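Local structure of 4-alpha-glucanotransferase (Streptococcus agalactiae, 6M6T) at residues Asp296-Arg308 and Gly317-Ala329. The protein is an amylomaltase, an enzyme of the 4-alpha-glucanotransferase family built on a TIM barrel. Sequence-based numbering, arbitrary orientation.
Sequences DHFKGFSDYWEIR and GSWQPAPGPELFA. With ASO (1,5-anhydro-D-glucitol), chain I; AC1 (4,6-dideoxy-4-{[(1S,4R,5S,6S)-4,5,6-trihydroxy-3-(hydroxymethyl)cyclohex-2-en-1-yl]amino}-alpha-D-glucopyranose), chain J.
A beta hairpin, with an aromatic cluster at its foot, joins Asp296-Arg308 to Gly317-Ala329; strands 303-308 and 319-321 run antiparallel, and Tyr304 and Gln320 form a hydrogen-bonded pair. Gln320 N reaches Tyr304 O at 2.9 Å, the return bond runs from Tyr304 N to Gln320 O, and Glu306 N to Ser318 O extends the pairing.

The two faces of the hairpin are dressed differently. On the face of Trp305 and Trp319 the indoles meet edge-to-face, planes at 72°: the six-membered edge of Trp305 points at the five-membered ring of Trp319, and Trp305 CE3 lies 3.6 Å from Trp319 CE2. Trp305 CB adds a CH-pi contact over the Trp319 six-membered ring, while the backbone of Gly317 and Ser318 lies over one face of Trp305. Lys299 NZ makes an off-centre cation-pi contact, 3.9 Å from the centroid of the Trp319 six-membered ring; bends at chi2 (42°) and chi4 bring the amine across the indole, and NZ also donates a hydrogen bond to Tyr347 O. On the other face, Gln320 CB sits over the Tyr304 ring, 3.3 Å from CZ, and its amide stacks on the Glu306 carboxylate with planes 16° apart. Lys236 forms a salt bridge with that carboxylate and a hydrogen bond with Tyr304 OH.

Past Ala322, Phe328 directs its edge at the face of Phe301 and meets Phe298 obliquely, with Phe328 CZ 3.5 Å from Phe298 CE1. Leu327 CD2 packs 3.4 Å from Phe301 CD1. At the start of Asp296-Arg308, Asp296 OD2 is covalently bound to C1 of 1,5-anhydro-D-glucitol; with His297 it lines the glycan pocket, so the segment leads from pocket to hairpin.

Helix 350-359 packs against Phe298, Phe301 and Phe328; strand 245-249 flanks strand 303-308 across from strand 319-321, and Asp296 directly follows barrel strand 292-295.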
loop_
_atom_site.group_PDB
_atom_site.type_symbol
_atom_site.label_atom_id
_atom_site.label_comp_id
_atom_site.label_asym_id
_atom_site.label_seq_id
_atom_site.Cartn_x
_atom_site.Cartn_y
_atom_site.Cartn_z
ATOM N N ASP A 296 -4.376 -6.912 -2.547
ATOM C CA ASP A 296 -4.421 -6.282 -3.858
ATOM C C ASP A 296 -4.524 -7.344 -4.940
ATOM O O ASP A 296 -4.074 -8.477 -4.760
ATOM C CB ASP A 296 -3.174 -5.426 -4.098
ATOM C CG ASP A 296 -3.283 -4.597 -5.365
ATOM O OD1 ASP A 296 -4.424 -4.304 -5.751
ATOM O OD2 ASP A 296 -2.260 -4.242 -6.000
ATOM N N HIS A 297 -5.137 -6.968 -6.065
ATOM C CA HIS A 297 -5.147 -7.771 -7.294
ATOM C C HIS A 297 -5.590 -9.211 -7.034
ATOM O O HIS A 297 -4.863 -10.178 -7.275
ATOM C CB HIS A 297 -3.779 -7.751 -7.964
ATOM C CG HIS A 297 -3.786 -8.297 -9.351
ATOM N ND1 HIS A 297 -4.493 -7.708 -10.374
ATOM C CD2 HIS A 297 -3.156 -9.369 -9.893
ATOM C CE1 HIS A 297 -4.301 -8.393 -11.489
ATOM N NE2 HIS A 297 -3.490 -9.403 -11.225
ATOM N N PHE A 298 -6.815 -9.324 -6.524
ATOM C CA PHE A 298 -7.404 -10.614 -6.194
ATOM C C PHE A 298 -7.497 -11.513 -7.422
ATOM O O PHE A 298 -7.443 -12.750 -7.304
ATOM C CB PHE A 298 -8.786 -10.365 -5.569
ATOM C CG PHE A 298 -9.247 -11.450 -4.650
ATOM C CD1 PHE A 298 -8.594 -11.680 -3.446
ATOM C CD2 PHE A 298 -10.335 -12.242 -4.993
ATOM C CE1 PHE A 298 -9.017 -12.679 -2.601
ATOM C CE2 PHE A 298 -10.767 -13.245 -4.164
ATOM C CZ PHE A 298 -10.114 -13.469 -2.961
ATOM N N LYS A 299 -7.634 -10.908 -8.605
ATOM C CA LYS A 299 -7.641 -11.670 -9.847
ATOM C C LYS A 299 -6.445 -12.614 -9.919
ATOM O O LYS A 299 -6.567 -13.764 -10.363
ATOM C CB LYS A 299 -7.643 -10.711 -11.043
ATOM C CG LYS A 299 -7.768 -11.397 -12.414
ATOM C CD LYS A 299 -8.808 -12.524 -12.394
ATOM C CE LYS A 299 -8.697 -13.380 -13.606
ATOM N NZ LYS A 299 -8.503 -12.465 -14.737
ATOM N N GLY A 300 -5.289 -12.152 -9.446
ATOM C CA GLY A 300 -4.063 -12.924 -9.490
ATOM C C GLY A 300 -4.107 -14.230 -8.728
ATOM O O GLY A 300 -3.202 -15.056 -8.914
ATOM N N PHE A 301 -5.116 -14.438 -7.875
ATOM C CA PHE A 301 -5.251 -15.713 -7.180
ATOM C C PHE A 301 -6.127 -16.706 -7.931
ATOM O O PHE A 301 -6.143 -17.886 -7.575
ATOM C CB PHE A 301 -5.772 -15.479 -5.756
ATOM C CG PHE A 301 -4.780 -14.770 -4.896
ATOM C CD1 PHE A 301 -3.796 -15.481 -4.227
ATOM C CD2 PHE A 301 -4.777 -13.383 -4.814
ATOM C CE1 PHE A 301 -2.839 -14.829 -3.458
ATOM C CE2 PHE A 301 -3.829 -12.718 -4.041
ATOM C CZ PHE A 301 -2.863 -13.441 -3.361
ATOM N N SER A 302 -6.831 -16.270 -8.975
ATOM C CA SER A 302 -7.546 -17.180 -9.858
ATOM C C SER A 302 -6.789 -17.427 -11.160
ATOM O O SER A 302 -6.597 -18.578 -11.563
ATOM C CB SER A 302 -8.952 -16.634 -10.150
ATOM O OG SER A 302 -8.926 -15.620 -11.149
ATOM N N ASP A 303 -6.351 -16.356 -11.818
ATOM C CA ASP A 303 -5.668 -16.412 -13.109
ATOM C C ASP A 303 -4.804 -15.162 -13.192
ATOM O O ASP A 303 -5.348 -14.055 -13.211
ATOM C CB ASP A 303 -6.663 -16.427 -14.284
ATOM C CG ASP A 303 -7.421 -17.744 -14.427
ATOM O OD1 ASP A 303 -6.756 -18.776 -14.680
ATOM O OD2 ASP A 303 -8.686 -17.736 -14.329
ATOM N N TYR A 304 -3.480 -15.316 -13.249
ATOM C CA TYR A 304 -2.593 -14.162 -13.396
ATOM C C TYR A 304 -2.009 -14.095 -14.805
ATOM O O TYR A 304 -1.853 -15.110 -15.493
ATOM C CB TYR A 304 -1.445 -14.165 -12.378
ATOM C CG TYR A 304 -0.508 -15.315 -12.569
ATOM C CD1 TYR A 304 -0.828 -16.567 -12.063
ATOM C CD2 TYR A 304 0.677 -15.175 -13.282
ATOM C CE1 TYR A 304 0.002 -17.647 -12.241
ATOM C CE2 TYR A 304 1.517 -16.266 -13.475
ATOM C CZ TYR A 304 1.172 -17.492 -12.938
ATOM O OH TYR A 304 1.960 -18.598 -13.086
ATOM N N TRP A 305 -1.688 -12.877 -15.223
ATOM C CA TRP A 305 -1.115 -12.632 -16.537
ATOM C C TRP A 305 0.407 -12.699 -16.450
ATOM O O TRP A 305 1.011 -12.049 -15.593
ATOM C CB TRP A 305 -1.566 -11.271 -17.052
ATOM C CG TRP A 305 -1.029 -10.935 -18.385
ATOM C CD1 TRP A 305 0.067 -10.171 -18.657
ATOM C CD2 TRP A 305 -1.563 -11.341 -19.648
ATOM N NE1 TRP A 305 0.242 -10.071 -20.013
ATOM C CE2 TRP A 305 -0.746 -10.779 -20.644
ATOM C CE3 TRP A 305 -2.655 -12.124 -20.033
ATOM C CZ2 TRP A 305 -0.984 -10.974 -21.999
ATOM C CZ3 TRP A 305 -2.890 -12.318 -21.377
ATOM C CH2 TRP A 305 -2.060 -11.744 -22.346
ATOM N N GLU A 306 1.016 -13.479 -17.350
ATOM C CA GLU A 306 2.423 -13.861 -17.266
ATOM C C GLU A 306 3.143 -13.440 -18.550
ATOM O O GLU A 306 3.144 -14.178 -19.541
ATOM C CB GLU A 306 2.553 -15.364 -17.015
ATOM C CG GLU A 306 3.969 -15.834 -16.644
ATOM C CD GLU A 306 4.194 -17.355 -16.813
ATOM O OE1 GLU A 306 4.518 -17.799 -17.940
ATOM O OE2 GLU A 306 4.080 -18.117 -15.819
ATOM N N ILE A 307 3.771 -12.262 -18.527
ATOM C CA ILE A 307 4.607 -11.838 -19.645
ATOM C C ILE A 307 5.877 -12.674 -19.652
ATOM O O ILE A 307 6.545 -12.816 -18.623
ATOM C CB ILE A 307 4.951 -10.346 -19.530
ATOM C CG1 ILE A 307 3.680 -9.496 -19.366
ATOM C CG2 ILE A 307 5.786 -9.912 -20.728
ATOM C CD1 ILE A 307 3.740 -8.470 -18.243
ATOM N N ARG A 308 6.223 -13.235 -20.804
ATOM C CA ARG A 308 7.476 -13.974 -20.867
ATOM C C ARG A 308 8.652 -13.001 -20.934
ATOM O O ARG A 308 8.478 -11.781 -21.025
ATOM C CB ARG A 308 7.487 -14.906 -22.070
ATOM C CG ARG A 308 7.095 -14.209 -23.348
ATOM C CD ARG A 308 6.816 -15.199 -24.467
ATOM N NE ARG A 308 5.903 -14.614 -25.442
ATOM C CZ ARG A 308 4.589 -14.827 -25.463
ATOM N NH1 ARG A 308 4.025 -15.638 -24.571
ATOM N NH2 ARG A 308 3.836 -14.230 -26.382
ATOM N N GLY A 317 1.947 -12.215 -23.426
ATOM C CA GLY A 317 1.834 -13.027 -22.226
ATOM C C GLY A 317 0.795 -14.099 -22.352
ATOM O O GLY A 317 0.462 -14.537 -23.457
ATOM N N SER A 318 0.283 -14.541 -21.207
ATOM C CA SER A 318 -0.792 -15.526 -21.164
ATOM C C SER A 318 -1.482 -15.458 -19.810
ATOM O O SER A 318 -0.949 -14.893 -18.847
ATOM C CB SER A 318 -0.273 -16.943 -21.413
ATOM O OG SER A 318 0.703 -16.964 -22.435
ATOM N N TRP A 319 -2.676 -16.051 -19.750
ATOM C CA TRP A 319 -3.413 -16.199 -18.497
ATOM C C TRP A 319 -3.091 -17.565 -17.903
ATOM O O TRP A 319 -3.548 -18.586 -18.415
ATOM C CB TRP A 319 -4.912 -16.056 -18.730
ATOM C CG TRP A 319 -5.367 -14.677 -18.999
ATOM C CD1 TRP A 319 -5.822 -14.187 -20.183
ATOM C CD2 TRP A 319 -5.453 -13.602 -18.058
ATOM N NE1 TRP A 319 -6.181 -12.866 -20.043
ATOM C CE2 TRP A 319 -5.959 -12.484 -18.746
ATOM C CE3 TRP A 319 -5.150 -13.477 -16.700
ATOM C CZ2 TRP A 319 -6.154 -11.254 -18.126
ATOM C CZ3 TRP A 319 -5.350 -12.259 -16.088
ATOM C CH2 TRP A 319 -5.840 -11.161 -16.800
ATOM N N GLN A 320 -2.311 -17.587 -16.835
ATOM C CA GLN A 320 -1.879 -18.754 -16.086
ATOM C C GLN A 320 -2.769 -19.001 -14.884
ATOM O O GLN A 320 -3.272 -18.052 -14.273
ATOM C CB GLN A 320 -0.448 -18.569 -15.594
ATOM C CG GLN A 320 0.456 -18.200 -16.685
ATOM C CD GLN A 320 0.763 -19.410 -17.497
ATOM O OE1 GLN A 320 0.715 -19.385 -18.726
ATOM N NE2 GLN A 320 1.050 -20.504 -16.811
ATOM N N PRO A 321 -2.930 -20.273 -14.506
ATOM C CA PRO A 321 -3.794 -20.607 -13.365
ATOM C C PRO A 321 -3.069 -20.621 -12.028
ATOM O O PRO A 321 -2.047 -21.287 -11.866
ATOM C CB PRO A 321 -4.306 -22.003 -13.730
ATOM C CG PRO A 321 -3.161 -22.613 -14.480
ATOM C CD PRO A 321 -2.429 -21.480 -15.188
ATOM N N ALA A 322 -3.595 -19.913 -11.079
ATOM C CA ALA A 322 -3.163 -19.971 -9.694
ATOM C C ALA A 322 -4.169 -20.757 -8.861
ATOM O O ALA A 322 -5.361 -20.771 -9.177
ATOM C CB ALA A 322 -3.009 -18.562 -9.115
ATOM N N PRO A 323 -3.731 -21.421 -7.779
ATOM C CA PRO A 323 -4.625 -22.291 -6.993
ATOM C C PRO A 323 -5.358 -21.562 -5.863
ATOM O O PRO A 323 -5.257 -21.932 -4.684
ATOM C CB PRO A 323 -3.647 -23.334 -6.453
ATOM C CG PRO A 323 -2.431 -22.519 -6.187
ATOM C CD PRO A 323 -2.339 -21.523 -7.311
ATOM N N GLY A 324 -6.126 -20.532 -6.220
ATOM C CA GLY A 324 -6.842 -19.723 -5.259
ATOM C C GLY A 324 -7.637 -20.486 -4.218
ATOM O O GLY A 324 -7.447 -20.313 -3.005
ATOM N N PRO A 325 -8.571 -21.324 -4.684
ATOM C CA PRO A 325 -9.408 -22.103 -3.747
ATOM C C PRO A 325 -8.637 -22.844 -2.658
ATOM O O PRO A 325 -8.996 -22.747 -1.473
ATOM C CB PRO A 325 -10.136 -23.073 -4.684
ATOM C CG PRO A 325 -10.251 -22.320 -5.967
ATOM C CD PRO A 325 -9.041 -21.438 -6.077
ATOM N N GLU A 326 -7.581 -23.577 -3.027
ATOM C CA GLU A 326 -6.797 -24.316 -2.035
ATOM C C GLU A 326 -6.124 -23.365 -1.045
ATOM O O GLU A 326 -6.151 -23.596 0.170
ATOM C CB GLU A 326 -5.752 -25.203 -2.728
ATOM C CG GLU A 326 -6.323 -26.238 -3.693
ATOM C CD GLU A 326 -6.793 -25.608 -5.005
ATOM O OE1 GLU A 326 -7.728 -26.147 -5.658
ATOM O OE2 GLU A 326 -6.227 -24.548 -5.367
ATOM N N LEU A 327 -5.512 -22.292 -1.555
ATOM C CA LEU A 327 -4.828 -21.336 -0.690
ATOM C C LEU A 327 -5.778 -20.778 0.351
ATOM O O LEU A 327 -5.457 -20.725 1.546
ATOM C CB LEU A 327 -4.239 -20.192 -1.517
ATOM C CG LEU A 327 -3.995 -18.904 -0.730
ATOM C CD1 LEU A 327 -2.753 -19.046 0.136
ATOM C CD2 LEU A 327 -3.865 -17.690 -1.641
ATOM N N PHE A 328 -6.964 -20.363 -0.084
ATOM C CA PHE A 328 -7.835 -19.701 0.872
ATOM C C PHE A 328 -8.512 -20.700 1.803
ATOM O O PHE A 328 -8.772 -20.371 2.965
ATOM C CB PHE A 328 -8.826 -18.807 0.128
ATOM C CG PHE A 328 -8.193 -17.545 -0.411
ATOM C CD1 PHE A 328 -7.854 -16.502 0.444
ATOM C CD2 PHE A 328 -7.895 -17.417 -1.768
ATOM C CE1 PHE A 328 -7.257 -15.345 -0.040
ATOM C CE2 PHE A 328 -7.295 -16.260 -2.260
ATOM C CZ PHE A 328 -6.980 -15.221 -1.389
ATOM N N ALA A 329 -8.760 -21.931 1.360
ATOM C CA ALA A 329 -9.192 -22.939 2.322
ATOM C C ALA A 329 -8.120 -23.169 3.380
ATOM O O ALA A 329 -8.425 -23.315 4.572
ATOM C CB ALA A 329 -9.538 -24.247 1.616
HETATM C C1 ASO I . -1.909 -3.676 -7.305
HETATM C C2 ASO I . -1.941 -2.134 -7.353
HETATM C C3 ASO I . -1.331 -1.638 -8.675
HETATM C C4 ASO I . 0.111 -2.169 -8.764
HETATM C C5 ASO I . 0.107 -3.670 -8.665
HETATM C C6 ASO I . 1.549 -4.149 -8.503
HETATM O O2 ASO I . -3.277 -1.641 -7.195
HETATM O O3 ASO I . -1.355 -0.169 -8.720
HETATM O O4 ASO I . 0.763 -1.753 -9.989
HETATM O O5 ASO I . -0.537 -4.093 -7.461
HETATM O O6 ASO I . 1.583 -5.291 -7.628
HETATM C C1 AC1 J . -9.956 -1.420 -16.075
HETATM O O2 AC1 J . -8.589 -2.319 -17.868
HETATM C C2 AC1 J . -8.537 -1.692 -16.575
HETATM C C4A AC1 J . -5.230 -3.738 -10.417
HETATM C C3 AC1 J . -7.871 -2.656 -15.638
HETATM O O3 AC1 J . -6.560 -2.879 -16.144
HETATM C C4 AC1 J . -7.806 -2.058 -14.232
HETATM N N4A AC1 J . -7.274 -3.016 -13.260
HETATM C C5 AC1 J . -9.189 -1.680 -13.743
HETATM O O5 AC1 J . -9.885 -0.834 -14.713
HETATM C C6 AC1 J . -9.032 -0.993 -12.371
HETATM C C1B AC1 J . -5.809 -3.098 -13.185
HETATM C C2B AC1 J . -5.502 -4.475 -12.688
HETATM O O2B AC1 J . -6.210 -5.387 -13.528
HETATM C C3B AC1 J . -6.046 -4.610 -11.289
HETATM O O3B AC1 J . -5.862 -5.935 -10.812
HETATM O O4 AC1 J . -5.783 -3.769 -9.084
HETATM C C5B AC1 J . -5.150 -2.435 -10.937
HETATM C C7B AC1 J . -5.367 -2.139 -12.283
HETATM C C6B AC1 J . -4.732 -1.325 -9.995
HETATM O O6B AC1 J . -5.191 -1.701 -8.695
#